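Local coordinates for uncharacterized protein MJ0764 (Methanocaldococcus jannaschii, PDB 2B8M) that is of unknown function but adopts the double-stranded beta-helix fold of the RmlC-like cupin family, at residues M40-L51 and I75-I86. Sequence-based numbering, arbitrary orientation.
With EDO (1,2-ethanediol), chain H; SO4 (sulfate ion), chain B; SO4 (sulfate ion), chain C.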
# COMPACT_ATOMS: atom_id res chain seq x y z
N MSE A 40 0.27 -15.05 10.84
CA MSE A 40 -0.80 -15.31 9.88
C MSE A 40 -0.84 -16.79 9.44
O MSE A 40 0.13 -17.52 9.60
CB MSE A 40 -0.64 -14.42 8.64
CG MSE A 40 -0.61 -12.94 8.92
SE MSE A 40 -2.30 -12.32 9.60
CE MSE A 40 -3.40 -12.50 7.95
N PRO A 41 -1.97 -17.22 8.86
CA PRO A 41 -2.04 -18.61 8.39
C PRO A 41 -1.02 -18.90 7.31
O PRO A 41 -0.74 -18.03 6.47
CB PRO A 41 -3.47 -18.72 7.84
CG PRO A 41 -4.22 -17.70 8.62
CD PRO A 41 -3.24 -16.54 8.64
N LYS A 42 -0.46 -20.11 7.33
CA LYS A 42 0.37 -20.56 6.23
C LYS A 42 -0.51 -20.87 5.03
O LYS A 42 -1.55 -21.51 5.16
CB LYS A 42 1.19 -21.80 6.59
CG LYS A 42 2.15 -22.22 5.49
CD LYS A 42 3.00 -23.39 5.88
CE LYS A 42 4.09 -22.97 6.81
NZ LYS A 42 5.17 -24.01 6.86
N HIS A 43 -0.09 -20.42 3.86
CA HIS A 43 -0.91 -20.55 2.66
C HIS A 43 -0.08 -20.23 1.44
O HIS A 43 1.00 -19.69 1.54
CB HIS A 43 -2.13 -19.61 2.71
CG HIS A 43 -1.79 -18.16 2.60
ND1 HIS A 43 -1.21 -17.46 3.64
CD2 HIS A 43 -1.91 -17.28 1.58
CE1 HIS A 43 -1.02 -16.21 3.27
NE2 HIS A 43 -1.44 -16.07 2.02
N TYR A 44 -0.62 -20.57 0.28
CA TYR A 44 -0.01 -20.20 -1.02
C TYR A 44 -0.66 -18.93 -1.48
O TYR A 44 -1.91 -18.81 -1.45
CB TYR A 44 -0.27 -21.27 -2.05
CG TYR A 44 0.56 -22.50 -1.85
CD1 TYR A 44 0.28 -23.39 -0.80
CD2 TYR A 44 1.67 -22.75 -2.65
CE1 TYR A 44 1.07 -24.51 -0.58
CE2 TYR A 44 2.46 -23.87 -2.45
CZ TYR A 44 2.15 -24.76 -1.43
OH TYR A 44 2.95 -25.87 -1.24
N SER A 45 0.15 -17.97 -1.93
CA SER A 45 -0.40 -16.70 -2.38
C SER A 45 -1.37 -16.95 -3.50
O SER A 45 -1.08 -17.75 -4.38
CB SER A 45 0.71 -15.79 -2.91
OG SER A 45 1.54 -16.52 -3.79
N ASN A 46 -2.52 -16.27 -3.48
CA ASN A 46 -3.51 -16.45 -4.55
C ASN A 46 -3.53 -15.28 -5.53
O ASN A 46 -4.41 -15.21 -6.39
CB ASN A 46 -4.93 -16.71 -4.01
CG ASN A 46 -5.49 -15.56 -3.18
OD1 ASN A 46 -4.87 -14.49 -2.99
ND2 ASN A 46 -6.70 -15.77 -2.67
N SER A 47 -2.56 -14.40 -5.40
CA SER A 47 -2.24 -13.47 -6.46
C SER A 47 -0.83 -13.03 -6.27
O SER A 47 -0.12 -13.53 -5.40
CB SER A 47 -3.20 -12.27 -6.46
OG SER A 47 -3.11 -11.44 -7.65
N TYR A 48 -0.42 -12.02 -7.05
CA TYR A 48 0.87 -11.40 -6.90
C TYR A 48 0.79 -10.42 -5.72
O TYR A 48 -0.12 -9.58 -5.64
CB TYR A 48 1.30 -10.70 -8.20
CG TYR A 48 1.47 -11.65 -9.31
CD1 TYR A 48 2.68 -12.29 -9.52
CD2 TYR A 48 0.39 -11.97 -10.13
CE1 TYR A 48 2.81 -13.20 -10.57
CE2 TYR A 48 0.51 -12.87 -11.13
CZ TYR A 48 1.73 -13.49 -11.35
OH TYR A 48 1.85 -14.44 -12.37
N VAL A 49 1.74 -10.55 -4.79
CA VAL A 49 1.65 -9.89 -3.47
C VAL A 49 2.79 -8.92 -3.25
O VAL A 49 3.94 -9.22 -3.55
CB VAL A 49 1.67 -10.92 -2.32
CG1 VAL A 49 1.70 -10.26 -0.90
CG2 VAL A 49 0.51 -11.88 -2.46
N HIS A 50 2.44 -7.76 -2.70
CA HIS A 50 3.40 -6.85 -2.10
C HIS A 50 3.01 -6.48 -0.68
O HIS A 50 1.87 -6.12 -0.41
CB HIS A 50 3.59 -5.57 -2.93
CG HIS A 50 4.23 -5.80 -4.25
ND1 HIS A 50 3.51 -6.20 -5.35
CD2 HIS A 50 5.53 -5.72 -4.64
CE1 HIS A 50 4.34 -6.32 -6.38
NE2 HIS A 50 5.57 -6.08 -5.96
N LEU A 51 3.99 -6.61 0.19
CA LEU A 51 3.87 -6.43 1.62
C LEU A 51 4.57 -5.11 1.92
O LEU A 51 5.76 -4.98 1.74
CB LEU A 51 4.57 -7.59 2.37
CG LEU A 51 4.00 -8.97 2.01
CD1 LEU A 51 4.84 -10.05 2.68
CD2 LEU A 51 2.55 -9.06 2.40
N ILE A 75 9.32 -2.90 1.13
CA ILE A 75 8.20 -3.47 0.43
C ILE A 75 8.73 -4.76 -0.13
O ILE A 75 9.77 -4.78 -0.79
CB ILE A 75 7.72 -2.57 -0.72
CG1 ILE A 75 7.28 -1.23 -0.19
CG2 ILE A 75 6.64 -3.29 -1.55
CD1 ILE A 75 6.87 -0.28 -1.29
N VAL A 76 8.04 -5.85 0.19
CA VAL A 76 8.48 -7.17 -0.21
C VAL A 76 7.48 -7.78 -1.18
O VAL A 76 6.29 -7.93 -0.86
CB VAL A 76 8.66 -8.11 1.00
CG1 VAL A 76 9.15 -9.51 0.51
CG2 VAL A 76 9.59 -7.54 2.03
N TYR A 77 7.96 -8.16 -2.36
CA TYR A 77 7.18 -8.85 -3.38
C TYR A 77 7.21 -10.35 -3.15
O TYR A 77 8.29 -10.92 -3.01
CB TYR A 77 7.78 -8.59 -4.75
CG TYR A 77 7.24 -9.47 -5.86
CD1 TYR A 77 5.90 -9.46 -6.20
CD2 TYR A 77 8.10 -10.30 -6.56
CE1 TYR A 77 5.44 -10.25 -7.25
CE2 TYR A 77 7.65 -11.09 -7.61
CZ TYR A 77 6.33 -11.06 -7.95
OH TYR A 77 5.92 -11.88 -8.98
N VAL A 78 6.04 -10.97 -3.14
CA VAL A 78 5.94 -12.45 -3.13
C VAL A 78 5.15 -12.82 -4.38
O VAL A 78 4.05 -12.35 -4.57
CB VAL A 78 5.21 -13.04 -1.90
CG1 VAL A 78 5.20 -14.56 -1.98
CG2 VAL A 78 5.85 -12.57 -0.62
N PRO A 79 5.72 -13.65 -5.24
CA PRO A 79 4.98 -14.08 -6.41
C PRO A 79 3.71 -14.87 -6.07
O PRO A 79 3.60 -15.47 -5.00
CB PRO A 79 6.00 -14.95 -7.17
CG PRO A 79 7.33 -14.61 -6.59
CD PRO A 79 7.08 -14.21 -5.20
N PHE A 80 2.82 -14.91 -7.05
CA PHE A 80 1.69 -15.81 -7.11
C PHE A 80 2.10 -17.29 -6.99
O PHE A 80 3.09 -17.75 -7.57
CB PHE A 80 0.95 -15.52 -8.42
CG PHE A 80 -0.14 -16.47 -8.76
CD1 PHE A 80 -1.24 -16.60 -7.93
CD2 PHE A 80 -0.06 -17.23 -9.90
CE1 PHE A 80 -2.26 -17.47 -8.25
CE2 PHE A 80 -1.08 -18.12 -10.23
CZ PHE A 80 -2.19 -18.24 -9.39
N ASN A 81 1.28 -18.02 -6.22
CA ASN A 81 1.38 -19.44 -6.04
C ASN A 81 2.62 -19.87 -5.31
O ASN A 81 3.24 -20.87 -5.66
CB ASN A 81 1.29 -20.16 -7.40
CG ASN A 81 -0.03 -20.81 -7.61
OD1 ASN A 81 -0.67 -21.24 -6.65
ND2 ASN A 81 -0.45 -20.91 -8.87
N VAL A 82 2.95 -19.13 -4.27
CA VAL A 82 4.12 -19.36 -3.44
C VAL A 82 3.66 -19.60 -1.99
O VAL A 82 2.87 -18.80 -1.43
CB VAL A 82 5.09 -18.14 -3.50
CG1 VAL A 82 6.20 -18.24 -2.46
CG2 VAL A 82 5.71 -18.00 -4.88
N LYS A 83 4.18 -20.65 -1.36
CA LYS A 83 3.87 -20.96 0.02
C LYS A 83 4.57 -19.98 0.93
O LYS A 83 5.81 -19.82 0.85
CB LYS A 83 4.32 -22.36 0.39
CG LYS A 83 3.89 -22.78 1.76
CD LYS A 83 3.91 -24.29 1.93
CE LYS A 83 5.24 -24.92 1.57
NZ LYS A 83 5.29 -26.36 1.84
N MSE A 84 3.77 -19.31 1.75
CA MSE A 84 4.30 -18.29 2.64
C MSE A 84 3.77 -18.35 4.06
O MSE A 84 2.65 -18.82 4.34
CB MSE A 84 3.99 -16.89 2.12
CG MSE A 84 2.51 -16.64 1.91
SE MSE A 84 2.15 -14.96 0.97
CE MSE A 84 2.87 -13.81 2.23
N LEU A 85 4.63 -17.89 4.95
CA LEU A 85 4.25 -17.66 6.33
C LEU A 85 4.83 -16.33 6.83
O LEU A 85 6.04 -16.08 6.65
CB LEU A 85 4.82 -18.75 7.19
CG LEU A 85 4.60 -18.62 8.69
CD1 LEU A 85 3.13 -18.64 8.96
CD2 LEU A 85 5.37 -19.65 9.43
N ILE A 86 3.94 -15.53 7.42
CA ILE A 86 4.30 -14.27 8.04
C ILE A 86 4.17 -14.38 9.52
O ILE A 86 3.08 -14.64 10.04
CB ILE A 86 3.39 -13.12 7.55
CG1 ILE A 86 3.64 -12.85 6.05
CG2 ILE A 86 3.61 -11.84 8.32
CD1 ILE A 86 2.59 -11.91 5.46
C1 EDO H . -0.82 -11.63 2.35
O1 EDO H . -0.96 -11.87 3.74
C2 EDO H . -0.54 -12.91 1.59
O2 EDO H . -1.70 -13.40 0.93
S SO4 B . -8.50 -13.61 -0.40
O1 SO4 B . -8.78 -13.28 -1.79
O2 SO4 B . -8.87 -12.48 0.46
O3 SO4 B . -9.26 -14.79 0.02
O4 SO4 B . -7.08 -13.89 -0.24
S SO4 C . 4.40 -26.84 8.75
O1 SO4 C . 5.29 -27.21 7.64
O2 SO4 C . 5.17 -26.89 10.01
O3 SO4 C . 3.96 -25.46 8.49
O4 SO4 C . 3.28 -27.80 8.86
O HOH W 1 1.25 -16.07 6.25
O HOH W 2 4.42 -26.79 5.01
O HOH W 3 -2.83 -19.92 -5.43
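With chi1 of Ser45 at 48°, OG sits between its own backbone N and carbonyl carbon and faces the turn at 79-82; chi1 of Phe80, 172°, carries its ring to Asn46 and Ser47, with CD1 3.6 Å from Asn46 C, while CB, placed by the backbone, lies over the Tyr48 ring. Both lie where 40-51 and 75-86 pass from one sheet of the cupin double-stranded beta-helix to the other, pairing antiparallel in each. Four hydrogen bonds run through three atoms of Ser45. Its OG donates to Pro79 O at 2.6 Å, on a lone pair in the carbonyl plane, and accepts the amide of Val82 in a nearly straight bond (N-H...O 165°); its backbone N donates to Val82 O and its carbonyl takes the amide of Asn81. Phe80 CB lies 3.5 Å above the plane of the Tyr48 ring, over its centre, while Tyr77 OH approaches the edge of that ring, 3.3 Å from Tyr48 CD1. His26 of the second subunit stacks on Tyr48, and Tyr77 pairs with a strand of that subunit, so this side of the contact belongs to the dimer interface.

In the other sheet, the His43-Met84 hydrogen-bonded pair adjoins the non-hydrogen-bonded pair Tyr44-Lys83, where Lys83 CB makes a CH-pi contact 3.8 Å from the Tyr44 ring centroid. Between the sheets, Leu51 CD1 and Ile86 CD1 meet tip to tip at 4.0 Å. Selenomethionine Met84 passes CG over one face of the His43 imidazole, whose rotation is fixed by ND1 donating to Pro41 O, which lies close to the ring plane. The other ring nitrogen, NE2, hydrogen-bonds O2 of an ethanediol, probably from the crystallisation liquor, at 2.9 Å, and Met84 SE touches its C2.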